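Local coordinates for protein coenzyme A transferase (Yersinia pestis, PDB 3QLI) that probably transfers coenzyme A from an acyl-CoA donor to a carboxylate such as acetate, at residues R106-R110 with E350-G354; A62-G68 with N92-P96; R87-N91 with D115-V120; L42-M46 with N163-S167; V320-I326 with D365-A370. All coordinates share one frame; numbering follows the deposited sequence.

In the fold
From the N terminus, strand 41-44 opens interaction 4, which closes only at the start of helix 166-172. Interactions 2 and 3 both fall within that long loop. Interaction 2 joins the end of helix 52-63 to the edge strand 94-98. Interaction 3 joins 87-91 to 115-120, so it crosses interaction 2, and the two touch. Interaction 1 starts on helix 103-114, between the segments of interaction 3, and closes about 240 residues later at 350-354. It ties the N-terminal half of the chain to the C-terminal half and also crosses interactions 3, 4 and 5. Interaction 5 packs helix 323-326 on helix 363-372, within the C-terminal half.

Interaction 1 of 5, residues R106-R110 with E350-G354; sequences RALIR and EHMLG
This contact spans the coenzyme A site, where Arg106 from the N-terminal half of the chain faces the loop 350-354 from the C-terminal half. Arg106 and Glu350 are both coenzyme A-binding residues, although no coenzyme A is bound to this chain. No direct hydrogen bond joins the segments. One water takes the place of such a bond: it accepts from Arg106 NH1 at 2.9 Å and probably donates to Glu350 OE2 at 2.6 Å. It lies at the edge of the guanidinium, in its plane. The same OE2 also accepts from Met352 N at 2.9 Å, on its anti lone pair, and this nearly straight bond ties the carboxylate to its own loop. Arg106 bends at chi3 (-66°), which turns its guanidinium over the rim of one face of the His351 ring, tilted by 36°. NH1 comes to 3.6 Å from His351 ND1. Further back, Arg106 CD rests 3.5 Å from Met352 CG as the two side chains run past each other in opposite directions. Met352 SD reaches Ile109 CD1 at 4.0 Å. Arg110 NH2 meets Met352 CG obliquely, the two side chains coming from opposite directions. Arg106, Ile109 and Arg110 all project from helix 103-114, whose Ile109 also packs on Val121. The partner loop lies between strand 347-348 and helix 363-372. Within it Tyr357 N bonds to Glu350 OE1. His351 packs on Leu339, which precedes that strand.

Interaction 2 of 5, residues A62-G68 with N92-P96; sequences ATRGDIG and NRIKP
Arg93 lies across the loop that leaves helix 52-63, just before strand 94-98, the outermost strand of the parallel sheet within this chain. The helix ends in a Schellman motif with Gly65 at positive phi, and Gly65 N bonds back to Ala62 O. The tightly packed apolar part of the contact is on the sheet side. There Ala62 CB, on the last turn of the helix, meets Ile94 CD1 at 3.7 Å. Both residues are buried, and Ile94 also packs on Val72 of strand 70-74. The backbones are closest at Gly68 and Arg93, whose CA atoms are 4.3 Å apart. Beyond this, backbone bonds of Arg93 and Lys95 to Leu70 carry the pairing into the sheet.

The other part is polar and more exposed to solvent, and it is covered mainly by one long side chain. Arg93 runs extended from CG to NE, chi2 -180° and chi3 176°, which carries its guanidinium out over the turn. Its CD passes Ala62 O at 3.3 Å on the way. One face of the guanidinium is covered by the exposed Gly65, whose CA sits over its centre, 3.6 Å from Arg93 CZ. The hydrogen bond across the contact runs from Arg93 NH1 to Ile67 O at 2.9 Å: the oxygen lies near the guanidinium plane, but the donor stands above the carbonyl plane.

Interaction 3 of 5, residues R87-N91 with D115-V120; sequences RYELN and DGGRKV
Tyr88 reaches from the short 3-10 segment 88-90 to the loop 115-120 that follows helix 103-114. From CB, a chi1 of -170° swings the ring toward this loop, and its far end makes the contact. On one side of the ring, CE1 touches Val120 CG1 at 4.0 Å, the two side chains crossing at about a right angle. Further out, CE2 lies 3.6 Å from Arg118 NH1. At the tip, OH donates to Asp115 OD2 at 3.0 Å. That oxygen lies in the plane of the ring, at its edge, and uses its anti lone pair. Tyr88 OH is also 3.0 Å from Arg118 NH1, but the angle is poor and this is not a hydrogen bond.

Asp115 OD2 has a second donor in Arg118 NH1, a salt bridge of 3.3 Å within the loop. OD2 lies in the plane of the Arg118 guanidinium. This bridge probably holds the carboxylate in place for the hydroxyl. Val120 CG1 covers one face of the guanidinium.

A separate bond lies nearer the sheet. Asn91 ND2 donates to Val120 O at 2.7 Å, and this oxygen is almost in the amide plane. Both residues are buried, so the bond gives an ND2 hydrogen and the Val120 carbonyl a partner away from solvent. Tyr88 also packs on Leu108 and Arg111. Together the bonds join two loops of the parallel alpha/beta domain, one leading into strand 94-98 and the other leaving helix 103-114.

Interaction 4 of 5, residues L42-M46 with N163-S167; sequences LSMGM and NDYSS
Next to the coenzyme A pocket, the end of strand 41-44 meets the turn that leads into helix 166-172. Met46 packs against Glu76, a coenzyme A-binding residue. Every touching residue is buried. Tyr165 crosses the gap: its OH donates to Met44 O at 2.8 Å, almost head-on to the carbonyl. Met46 CG lies beside the same ring, 3.6 Å from Tyr165 CE2. The extended chi2 (175°) of Met46 carries SD to 3.5 Å from Asp164 CB. The sulfur is also 4.9 Å from the centroid of the Tyr165 ring, an oblique Met-aromatic contact. Strand 41-44 is central in the parallel sheet, flanked by strands 70-74 and 143-148.

Asp164 makes a capping bond at the turn leading into the helix. Its OD2 accepts from Ser166 N at 2.8 Å and from Ser166 OG at 2.7 Å. The N-H comes from above the carboxylate plane, whereas the hydroxyl arrives on the syn side. OD2 also stands over the centre of the Tyr165 ring, 3.5 Å above its plane. The other oxygen, Asp164 OD1, accepts a hydrogen bond from a water that in turn accepts from Met46 N. Ser43 OG bonds to Tyr73 O, and the Tyr165 ring packs on Ala131, Pro132 and Leu135 of helix 131-139.

Interaction 5 of 5, residues V320-I326 with D365-A370; sequences VNDPHII and DFVRGA
The first turn of helix 323-326 backs onto helix 363-372, with the CA atoms of Pro323 and Gly369 only 4.1 Å apart. Gly369 has no side chain, so Ile326 CG2 can approach its backbone, 3.7 Å from Gly369 C. Ile326 fits as a knob into a hole formed by Asp365, Phe366, Gly369 and Ala370. Its extended chi2 (155°) lays CD1 over the Phe366 ring. CD1 is 3.6 Å from the ring centroid and 8° off the ring normal, a CH-pi contact almost directly over the centre. Pro323 lies alongside, with CG 3.9 Å from Asp365 O.

These helices belong to the C-terminal half of the chain, where Ile326, Phe366 and Ala370 also pack on strand 332-337 of the mixed sheet. Asp322 is the N-cap of helix 323-326: its OD1 accepts from His324 N. Just before it, Asn321 ND2 donates to Asp365 OD2 at 3.0 Å. The bond lies in the amide plane and uses the anti lone pair of the carboxylate, while the amide and carboxylate planes are nearly perpendicular. ND2 also bonds to Glu264 OE1, so Asn321 joins this helix pair to the residue that carries coenzyme A covalently in another structure of the protein. Asn321 OD1 meets the edge of the Phe366 ring, 3.7 Å from CE2. The second subunit also reaches this contact: the rings of His324 and its counterpart stack, and Pro323 packs on Arg368 of that subunit.

Interaction 1 of 5, residues R106-R110 with E350-G354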
# COMPACT_ATOMS: atom_id res chain seq x y z
N ARG A 106 -16.98 -18.73 -0.43
CA ARG A 106 -16.38 -19.76 0.42
C ARG A 106 -17.15 -21.08 0.30
O ARG A 106 -16.55 -22.14 0.15
CB ARG A 106 -16.30 -19.29 1.87
CG ARG A 106 -15.23 -18.23 2.10
CD ARG A 106 -14.88 -18.09 3.59
NE ARG A 106 -15.99 -17.58 4.38
CZ ARG A 106 -16.25 -16.29 4.59
NH1 ARG A 106 -15.47 -15.35 4.07
NH2 ARG A 106 -17.29 -15.95 5.33
N ALA A 107 -18.48 -21.01 0.37
CA ALA A 107 -19.32 -22.20 0.20
C ALA A 107 -19.12 -22.88 -1.16
O ALA A 107 -18.99 -24.10 -1.26
CB ALA A 107 -20.79 -21.86 0.42
N LEU A 108 -19.08 -22.09 -2.22
CA LEU A 108 -18.84 -22.63 -3.55
C LEU A 108 -17.46 -23.27 -3.64
O LEU A 108 -17.31 -24.36 -4.21
CB LEU A 108 -18.93 -21.52 -4.61
CG LEU A 108 -20.29 -20.88 -4.86
CD1 LEU A 108 -20.14 -19.68 -5.78
CD2 LEU A 108 -21.25 -21.91 -5.46
N ILE A 109 -16.44 -22.59 -3.12
CA ILE A 109 -15.07 -23.07 -3.27
C ILE A 109 -14.91 -24.42 -2.59
O ILE A 109 -14.32 -25.35 -3.15
CB ILE A 109 -14.04 -22.10 -2.65
CG1 ILE A 109 -13.99 -20.80 -3.46
CG2 ILE A 109 -12.65 -22.76 -2.61
CD1 ILE A 109 -13.14 -19.71 -2.80
N ARG A 110 -15.45 -24.52 -1.38
CA ARG A 110 -15.33 -25.74 -0.59
C ARG A 110 -16.09 -26.88 -1.25
O ARG A 110 -15.59 -28.00 -1.32
CB ARG A 110 -15.79 -25.49 0.85
CG ARG A 110 -14.76 -24.70 1.66
CD ARG A 110 -15.36 -24.02 2.89
NE ARG A 110 -14.34 -23.26 3.60
CZ ARG A 110 -14.58 -22.27 4.45
NH1 ARG A 110 -15.84 -21.91 4.70
NH2 ARG A 110 -13.58 -21.64 5.04
N GLU A 350 -8.70 -12.52 6.54
CA GLU A 350 -9.16 -13.59 5.66
C GLU A 350 -9.64 -14.80 6.44
O GLU A 350 -8.89 -15.35 7.24
CB GLU A 350 -8.05 -13.99 4.69
CG GLU A 350 -8.41 -15.18 3.82
CD GLU A 350 -9.66 -14.92 3.00
OE1 GLU A 350 -9.70 -13.90 2.27
OE2 GLU A 350 -10.61 -15.73 3.09
N HIS A 351 -10.88 -15.23 6.21
CA HIS A 351 -11.44 -16.39 6.90
C HIS A 351 -10.81 -17.71 6.44
O HIS A 351 -10.67 -18.64 7.22
CB HIS A 351 -12.96 -16.49 6.71
CG HIS A 351 -13.75 -15.61 7.62
ND1 HIS A 351 -14.14 -14.33 7.28
CD2 HIS A 351 -14.25 -15.83 8.86
CE1 HIS A 351 -14.83 -13.80 8.27
NE2 HIS A 351 -14.92 -14.69 9.24
N MET A 352 -10.45 -17.80 5.16
CA MET A 352 -9.93 -19.06 4.62
C MET A 352 -8.46 -19.27 4.94
O MET A 352 -7.60 -18.51 4.49
CB MET A 352 -10.16 -19.16 3.11
CG MET A 352 -11.63 -19.14 2.71
SD MET A 352 -11.91 -19.57 0.98
CE MET A 352 -11.63 -21.34 1.00
N LEU A 353 -8.18 -20.32 5.72
CA LEU A 353 -6.83 -20.65 6.17
C LEU A 353 -5.82 -20.76 5.03
O LEU A 353 -6.05 -21.49 4.07
CB LEU A 353 -6.84 -21.96 6.96
CG LEU A 353 -7.37 -21.98 8.40
CD1 LEU A 353 -8.77 -21.39 8.50
CD2 LEU A 353 -7.35 -23.41 8.93
N GLY A 354 -4.71 -20.04 5.16
CA GLY A 354 -3.63 -20.12 4.20
C GLY A 354 -3.80 -19.19 3.01
O GLY A 354 -2.84 -18.92 2.28
O HOH W 1 -13.09 -15.30 2.50

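Interaction 2 of 5, residues A62-G68 with N92-P96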
# COMPACT_ATOMS: atom_id res chain seq x y z
N ALA A 62 -29.42 -19.46 -18.20
CA ALA A 62 -28.39 -20.48 -18.08
C ALA A 62 -29.03 -21.85 -17.86
O ALA A 62 -28.62 -22.85 -18.45
CB ALA A 62 -27.45 -20.13 -16.92
N THR A 63 -30.05 -21.90 -17.01
CA THR A 63 -30.74 -23.16 -16.74
C THR A 63 -31.28 -23.80 -18.02
O THR A 63 -31.21 -25.02 -18.20
CB THR A 63 -31.88 -22.96 -15.73
OG1 THR A 63 -31.32 -22.53 -14.49
CG2 THR A 63 -32.65 -24.26 -15.50
N ARG A 64 -31.81 -22.97 -18.91
CA ARG A 64 -32.36 -23.43 -20.18
C ARG A 64 -31.27 -23.72 -21.22
O ARG A 64 -31.58 -24.14 -22.33
CB ARG A 64 -33.32 -22.39 -20.76
CG ARG A 64 -34.55 -22.12 -19.90
CD ARG A 64 -35.59 -21.28 -20.65
NE ARG A 64 -35.06 -20.04 -21.22
CZ ARG A 64 -35.05 -18.85 -20.61
NH1 ARG A 64 -35.55 -18.72 -19.39
NH2 ARG A 64 -34.54 -17.79 -21.23
N GLY A 65 -30.02 -23.47 -20.86
CA GLY A 65 -28.90 -23.72 -21.75
C GLY A 65 -28.78 -22.71 -22.89
O GLY A 65 -28.24 -23.03 -23.94
N ASP A 66 -29.26 -21.49 -22.65
CA ASP A 66 -29.37 -20.48 -23.70
C ASP A 66 -28.25 -19.42 -23.60
O ASP A 66 -28.25 -18.44 -24.35
CB ASP A 66 -30.75 -19.82 -23.62
CG ASP A 66 -30.99 -18.78 -24.70
OD1 ASP A 66 -30.79 -19.09 -25.89
OD2 ASP A 66 -31.40 -17.64 -24.36
N ILE A 67 -27.32 -19.62 -22.68
CA ILE A 67 -26.13 -18.76 -22.59
C ILE A 67 -25.00 -19.54 -21.98
O ILE A 67 -25.22 -20.48 -21.21
CB ILE A 67 -26.39 -17.46 -21.78
CG1 ILE A 67 -25.22 -16.47 -21.93
CG2 ILE A 67 -26.64 -17.77 -20.31
CD1 ILE A 67 -25.53 -15.09 -21.41
N GLY A 68 -23.77 -19.16 -22.32
CA GLY A 68 -22.60 -19.82 -21.78
C GLY A 68 -21.38 -18.92 -21.76
O GLY A 68 -21.40 -17.82 -22.32
N ASN A 92 -21.01 -23.97 -14.71
CA ASN A 92 -20.45 -24.32 -16.02
C ASN A 92 -20.85 -23.36 -17.13
O ASN A 92 -20.36 -23.45 -18.25
CB ASN A 92 -20.85 -25.75 -16.40
CG ASN A 92 -22.34 -25.90 -16.61
OD1 ASN A 92 -23.15 -25.38 -15.84
ND2 ASN A 92 -22.73 -26.62 -17.66
N ARG A 93 -21.75 -22.43 -16.81
CA ARG A 93 -22.24 -21.47 -17.79
C ARG A 93 -22.05 -20.03 -17.36
O ARG A 93 -21.76 -19.17 -18.18
CB ARG A 93 -23.72 -21.73 -18.08
CG ARG A 93 -23.96 -23.02 -18.88
CD ARG A 93 -25.43 -23.26 -19.17
NE ARG A 93 -25.57 -24.45 -20.02
CZ ARG A 93 -25.43 -24.44 -21.35
NH1 ARG A 93 -25.16 -23.30 -21.99
NH2 ARG A 93 -25.57 -25.57 -22.03
N ILE A 94 -22.25 -19.76 -16.07
CA ILE A 94 -22.01 -18.43 -15.52
C ILE A 94 -20.81 -18.53 -14.60
O ILE A 94 -20.89 -19.18 -13.57
CB ILE A 94 -23.22 -17.91 -14.75
CG1 ILE A 94 -24.43 -17.83 -15.69
CG2 ILE A 94 -22.92 -16.54 -14.11
CD1 ILE A 94 -25.72 -17.43 -15.03
N LYS A 95 -19.70 -17.91 -14.99
CA LYS A 95 -18.44 -18.09 -14.27
C LYS A 95 -18.20 -16.95 -13.27
O LYS A 95 -18.10 -15.79 -13.67
CB LYS A 95 -17.27 -18.13 -15.25
CG LYS A 95 -17.47 -19.02 -16.47
CD LYS A 95 -17.78 -20.44 -16.07
CE LYS A 95 -17.74 -21.38 -17.27
NZ LYS A 95 -16.40 -21.37 -17.92
N PRO A 96 -18.12 -17.27 -11.97
CA PRO A 96 -17.86 -16.22 -10.98
C PRO A 96 -16.41 -15.77 -11.05
O PRO A 96 -15.50 -16.55 -10.77
CB PRO A 96 -18.13 -16.91 -9.65
CG PRO A 96 -19.00 -18.11 -10.01
CD PRO A 96 -18.48 -18.55 -11.33

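Interaction 3 of 5, residues R87-N91 with D115-V120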
# COMPACT_ATOMS: atom_id res chain seq x y z
N ARG A 87 -25.54 -19.94 -8.30
CA ARG A 87 -25.85 -21.30 -7.87
C ARG A 87 -24.85 -22.27 -8.47
O ARG A 87 -24.55 -22.21 -9.66
CB ARG A 87 -27.28 -21.70 -8.27
CG ARG A 87 -28.37 -21.08 -7.42
CD ARG A 87 -29.67 -21.88 -7.46
NE ARG A 87 -30.07 -22.28 -8.82
CZ ARG A 87 -30.76 -21.51 -9.66
NH1 ARG A 87 -31.11 -20.29 -9.29
NH2 ARG A 87 -31.09 -21.96 -10.86
N TYR A 88 -24.34 -23.18 -7.64
CA TYR A 88 -23.29 -24.12 -8.04
C TYR A 88 -23.62 -24.81 -9.36
O TYR A 88 -22.75 -24.98 -10.22
CB TYR A 88 -23.07 -25.15 -6.93
CG TYR A 88 -21.87 -26.04 -7.13
CD1 TYR A 88 -20.62 -25.67 -6.63
CD2 TYR A 88 -21.97 -27.26 -7.80
CE1 TYR A 88 -19.51 -26.48 -6.80
CE2 TYR A 88 -20.87 -28.08 -7.97
CZ TYR A 88 -19.64 -27.68 -7.47
OH TYR A 88 -18.54 -28.49 -7.64
N GLU A 89 -24.88 -25.18 -9.54
CA GLU A 89 -25.28 -25.97 -10.71
C GLU A 89 -25.13 -25.20 -12.01
O GLU A 89 -25.12 -25.79 -13.09
CB GLU A 89 -26.73 -26.44 -10.57
CG GLU A 89 -27.07 -26.96 -9.18
CD GLU A 89 -27.57 -25.85 -8.27
OE1 GLU A 89 -28.64 -25.26 -8.58
OE2 GLU A 89 -26.91 -25.58 -7.25
N LEU A 90 -25.01 -23.88 -11.92
CA LEU A 90 -24.86 -23.05 -13.11
C LEU A 90 -23.41 -22.63 -13.36
O LEU A 90 -23.12 -21.90 -14.30
CB LEU A 90 -25.74 -21.79 -13.00
CG LEU A 90 -27.22 -21.98 -12.68
CD1 LEU A 90 -27.91 -20.63 -12.53
CD2 LEU A 90 -27.91 -22.82 -13.74
N ASN A 91 -22.52 -23.11 -12.50
CA ASN A 91 -21.10 -22.77 -12.59
C ASN A 91 -20.44 -23.05 -13.94
O ASN A 91 -19.42 -22.45 -14.28
CB ASN A 91 -20.32 -23.47 -11.48
CG ASN A 91 -18.99 -22.79 -11.19
OD1 ASN A 91 -17.97 -23.14 -11.77
ND2 ASN A 91 -19.02 -21.82 -10.29
N ASP A 115 -16.10 -31.79 -4.73
CA ASP A 115 -16.55 -32.37 -5.99
C ASP A 115 -15.38 -32.55 -6.96
O ASP A 115 -15.27 -31.84 -7.96
CB ASP A 115 -17.62 -31.47 -6.62
CG ASP A 115 -18.23 -32.07 -7.87
OD1 ASP A 115 -18.15 -33.31 -8.04
OD2 ASP A 115 -18.78 -31.30 -8.68
N GLY A 116 -14.53 -33.53 -6.67
CA GLY A 116 -13.37 -33.83 -7.50
C GLY A 116 -12.32 -32.74 -7.61
O GLY A 116 -11.63 -32.64 -8.62
N GLY A 117 -12.19 -31.92 -6.56
CA GLY A 117 -11.21 -30.85 -6.53
C GLY A 117 -11.34 -29.81 -7.62
O GLY A 117 -10.34 -29.29 -8.12
N ARG A 118 -12.57 -29.52 -8.01
CA ARG A 118 -12.87 -28.54 -9.04
C ARG A 118 -12.69 -27.08 -8.62
O ARG A 118 -13.00 -26.71 -7.49
CB ARG A 118 -14.32 -28.72 -9.51
CG ARG A 118 -14.50 -29.59 -10.73
CD ARG A 118 -15.98 -29.72 -11.08
NE ARG A 118 -16.52 -28.50 -11.67
CZ ARG A 118 -17.75 -28.04 -11.46
NH1 ARG A 118 -18.57 -28.70 -10.66
NH2 ARG A 118 -18.15 -26.92 -12.04
N LYS A 119 -12.21 -26.25 -9.54
CA LYS A 119 -12.08 -24.82 -9.32
C LYS A 119 -13.37 -24.24 -9.87
O LYS A 119 -13.70 -24.43 -11.04
CB LYS A 119 -10.87 -24.25 -10.07
CG LYS A 119 -10.59 -22.79 -9.74
CD LYS A 119 -9.36 -22.28 -10.47
CE LYS A 119 -8.43 -21.55 -9.52
NZ LYS A 119 -9.06 -20.33 -8.95
N VAL A 120 -14.12 -23.55 -9.02
CA VAL A 120 -15.44 -23.07 -9.42
C VAL A 120 -15.61 -21.56 -9.19
O VAL A 120 -16.57 -20.96 -9.67
CB VAL A 120 -16.56 -23.85 -8.71
CG1 VAL A 120 -16.52 -25.31 -9.14
CG2 VAL A 120 -16.40 -23.74 -7.20

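Interaction 4 of 5, residues L42-M46 with N163-S167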
# COMPACT_ATOMS: atom_id res chain seq x y z
N LEU A 42 -19.96 -9.52 -17.76
CA LEU A 42 -21.03 -8.81 -17.08
C LEU A 42 -20.58 -8.38 -15.69
O LEU A 42 -19.80 -9.07 -15.04
CB LEU A 42 -22.27 -9.71 -16.97
CG LEU A 42 -23.49 -9.08 -16.29
CD1 LEU A 42 -24.75 -9.29 -17.09
CD2 LEU A 42 -23.66 -9.64 -14.91
N SER A 43 -21.07 -7.24 -15.24
CA SER A 43 -20.85 -6.83 -13.85
C SER A 43 -22.17 -6.31 -13.30
O SER A 43 -23.13 -6.11 -14.04
CB SER A 43 -19.75 -5.76 -13.76
OG SER A 43 -19.43 -5.44 -12.40
N MET A 44 -22.22 -6.11 -11.99
CA MET A 44 -23.44 -5.67 -11.34
C MET A 44 -23.07 -4.85 -10.12
O MET A 44 -21.92 -4.82 -9.72
CB MET A 44 -24.27 -6.88 -10.90
CG MET A 44 -23.48 -7.85 -10.03
SD MET A 44 -24.45 -9.31 -9.59
CE MET A 44 -23.20 -10.34 -8.81
N GLY A 45 -24.07 -4.20 -9.53
CA GLY A 45 -23.86 -3.41 -8.34
C GLY A 45 -23.49 -4.26 -7.15
O GLY A 45 -23.57 -5.49 -7.19
N MET A 46 -23.11 -3.61 -6.06
CA MET A 46 -22.70 -4.30 -4.84
C MET A 46 -23.83 -4.53 -3.83
O MET A 46 -24.63 -3.63 -3.58
CB MET A 46 -21.59 -3.52 -4.13
CG MET A 46 -20.36 -3.23 -4.96
SD MET A 46 -19.20 -2.18 -4.06
CE MET A 46 -18.66 -3.29 -2.76
N ASN A 163 -22.50 3.43 -5.24
CA ASN A 163 -21.75 4.35 -6.07
C ASN A 163 -20.56 3.49 -6.45
O ASN A 163 -20.53 2.91 -7.54
CB ASN A 163 -21.32 5.60 -5.31
CG ASN A 163 -20.89 6.72 -6.25
OD1 ASN A 163 -20.01 6.54 -7.08
ND2 ASN A 163 -21.52 7.88 -6.11
N ASP A 164 -19.57 3.40 -5.57
CA ASP A 164 -18.44 2.50 -5.77
C ASP A 164 -17.89 2.61 -7.18
O ASP A 164 -17.56 3.70 -7.65
CB ASP A 164 -18.82 1.06 -5.42
CG ASP A 164 -20.16 0.64 -6.01
OD1 ASP A 164 -21.20 0.93 -5.39
OD2 ASP A 164 -20.16 0.01 -7.08
N TYR A 165 -17.79 1.46 -7.84
CA TYR A 165 -17.34 1.37 -9.22
C TYR A 165 -18.56 1.41 -10.14
O TYR A 165 -18.43 1.52 -11.35
CB TYR A 165 -16.58 0.07 -9.45
CG TYR A 165 -17.38 -1.17 -9.11
CD1 TYR A 165 -18.29 -1.70 -10.02
CD2 TYR A 165 -17.24 -1.80 -7.89
CE1 TYR A 165 -19.03 -2.83 -9.72
CE2 TYR A 165 -17.97 -2.93 -7.57
CZ TYR A 165 -18.86 -3.44 -8.49
OH TYR A 165 -19.59 -4.57 -8.18
N SER A 166 -19.74 1.32 -9.54
CA SER A 166 -20.99 1.29 -10.29
C SER A 166 -21.25 2.55 -11.11
O SER A 166 -21.71 2.48 -12.25
CB SER A 166 -22.18 1.03 -9.36
OG SER A 166 -22.13 -0.28 -8.83
N SER A 167 -20.95 3.71 -10.54
CA SER A 167 -21.18 4.97 -11.26
C SER A 167 -20.31 5.11 -12.51
O SER A 167 -20.70 5.77 -13.48
CB SER A 167 -20.99 6.18 -10.33
OG SER A 167 -19.67 6.23 -9.82
O HOH W 2 -23.53 -0.89 -5.99

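Interaction 5 of 5, residues V320-I326 with D365-A370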
# COMPACT_ATOMS: atom_id res chain seq x y z
N VAL A 320 -13.23 8.06 -2.78
CA VAL A 320 -13.43 7.82 -1.36
C VAL A 320 -12.27 7.07 -0.73
O VAL A 320 -11.83 7.39 0.38
CB VAL A 320 -14.73 7.04 -1.10
CG1 VAL A 320 -14.81 6.61 0.36
CG2 VAL A 320 -15.95 7.89 -1.52
N ASN A 321 -11.78 6.05 -1.44
CA ASN A 321 -10.72 5.19 -0.91
C ASN A 321 -9.31 5.60 -1.37
O ASN A 321 -8.37 4.84 -1.21
CB ASN A 321 -10.96 3.71 -1.28
CG ASN A 321 -12.01 3.06 -0.40
OD1 ASN A 321 -13.10 3.59 -0.22
ND2 ASN A 321 -11.66 1.91 0.20
N ASP A 322 -9.17 6.79 -1.95
CA ASP A 322 -7.83 7.30 -2.28
C ASP A 322 -7.19 7.81 -0.99
O ASP A 322 -7.69 8.75 -0.37
CB ASP A 322 -7.94 8.44 -3.30
CG ASP A 322 -6.58 8.98 -3.73
OD1 ASP A 322 -5.57 8.75 -3.02
OD2 ASP A 322 -6.53 9.66 -4.78
N PRO A 323 -6.07 7.20 -0.56
CA PRO A 323 -5.50 7.67 0.71
C PRO A 323 -5.15 9.16 0.69
O PRO A 323 -5.22 9.80 1.74
CB PRO A 323 -4.21 6.83 0.84
CG PRO A 323 -4.48 5.59 0.03
CD PRO A 323 -5.35 6.04 -1.12
N HIS A 324 -4.80 9.70 -0.48
CA HIS A 324 -4.48 11.12 -0.57
C HIS A 324 -5.69 11.97 -0.26
O HIS A 324 -5.58 13.01 0.39
CB HIS A 324 -3.93 11.50 -1.94
CG HIS A 324 -3.78 12.98 -2.13
ND1 HIS A 324 -2.76 13.70 -1.55
CD2 HIS A 324 -4.54 13.88 -2.80
CE1 HIS A 324 -2.89 14.97 -1.87
NE2 HIS A 324 -3.96 15.11 -2.63
N ILE A 325 -6.85 11.53 -0.73
CA ILE A 325 -8.11 12.21 -0.45
C ILE A 325 -8.51 12.06 1.03
O ILE A 325 -8.85 13.04 1.70
CB ILE A 325 -9.23 11.64 -1.33
CG1 ILE A 325 -8.98 11.98 -2.80
CG2 ILE A 325 -10.59 12.17 -0.89
CD1 ILE A 325 -8.94 13.46 -3.11
N ILE A 326 -8.46 10.84 1.54
CA ILE A 326 -8.80 10.59 2.94
C ILE A 326 -8.00 11.52 3.87
O ILE A 326 -8.55 12.09 4.83
CB ILE A 326 -8.53 9.12 3.33
CG1 ILE A 326 -9.48 8.18 2.56
CG2 ILE A 326 -8.68 8.91 4.84
CD1 ILE A 326 -8.95 6.77 2.39
N ASP A 365 -6.52 0.98 2.53
CA ASP A 365 -6.66 2.36 2.05
C ASP A 365 -6.86 3.31 3.23
O ASP A 365 -6.28 4.39 3.27
CB ASP A 365 -7.87 2.50 1.12
CG ASP A 365 -7.77 1.60 -0.09
OD1 ASP A 365 -6.64 1.35 -0.55
OD2 ASP A 365 -8.83 1.15 -0.57
N PHE A 366 -7.70 2.91 4.17
CA PHE A 366 -8.03 3.77 5.30
C PHE A 366 -6.97 3.71 6.41
O PHE A 366 -6.76 4.69 7.12
CB PHE A 366 -9.44 3.46 5.81
CG PHE A 366 -10.50 4.23 5.06
CD1 PHE A 366 -10.83 5.52 5.44
CD2 PHE A 366 -11.10 3.70 3.92
CE1 PHE A 366 -11.76 6.26 4.73
CE2 PHE A 366 -12.05 4.44 3.20
CZ PHE A 366 -12.37 5.72 3.61
N VAL A 367 -6.31 2.57 6.54
CA VAL A 367 -5.15 2.48 7.45
C VAL A 367 -4.11 3.52 7.01
O VAL A 367 -3.58 4.29 7.83
CB VAL A 367 -4.53 1.05 7.44
CG1 VAL A 367 -3.17 1.03 8.15
CG2 VAL A 367 -5.48 0.04 8.07
N ARG A 368 -3.82 3.56 5.72
CA ARG A 368 -2.86 4.51 5.16
C ARG A 368 -3.36 5.95 5.23
O ARG A 368 -2.63 6.86 5.61
CB ARG A 368 -2.57 4.16 3.70
CG ARG A 368 -1.85 2.84 3.48
CD ARG A 368 -1.93 2.46 1.98
NE ARG A 368 -0.94 1.46 1.57
CZ ARG A 368 -1.02 0.74 0.45
NH1 ARG A 368 -2.06 0.89 -0.36
NH2 ARG A 368 -0.06 -0.13 0.13
N GLY A 369 -4.61 6.16 4.82
CA GLY A 369 -5.17 7.50 4.77
C GLY A 369 -5.31 8.13 6.15
O GLY A 369 -5.00 9.31 6.33
N ALA A 370 -5.78 7.34 7.12
CA ALA A 370 -5.96 7.87 8.48
C ALA A 370 -4.62 8.29 9.08
O ALA A 370 -4.53 9.33 9.72
CB ALA A 370 -6.68 6.85 9.38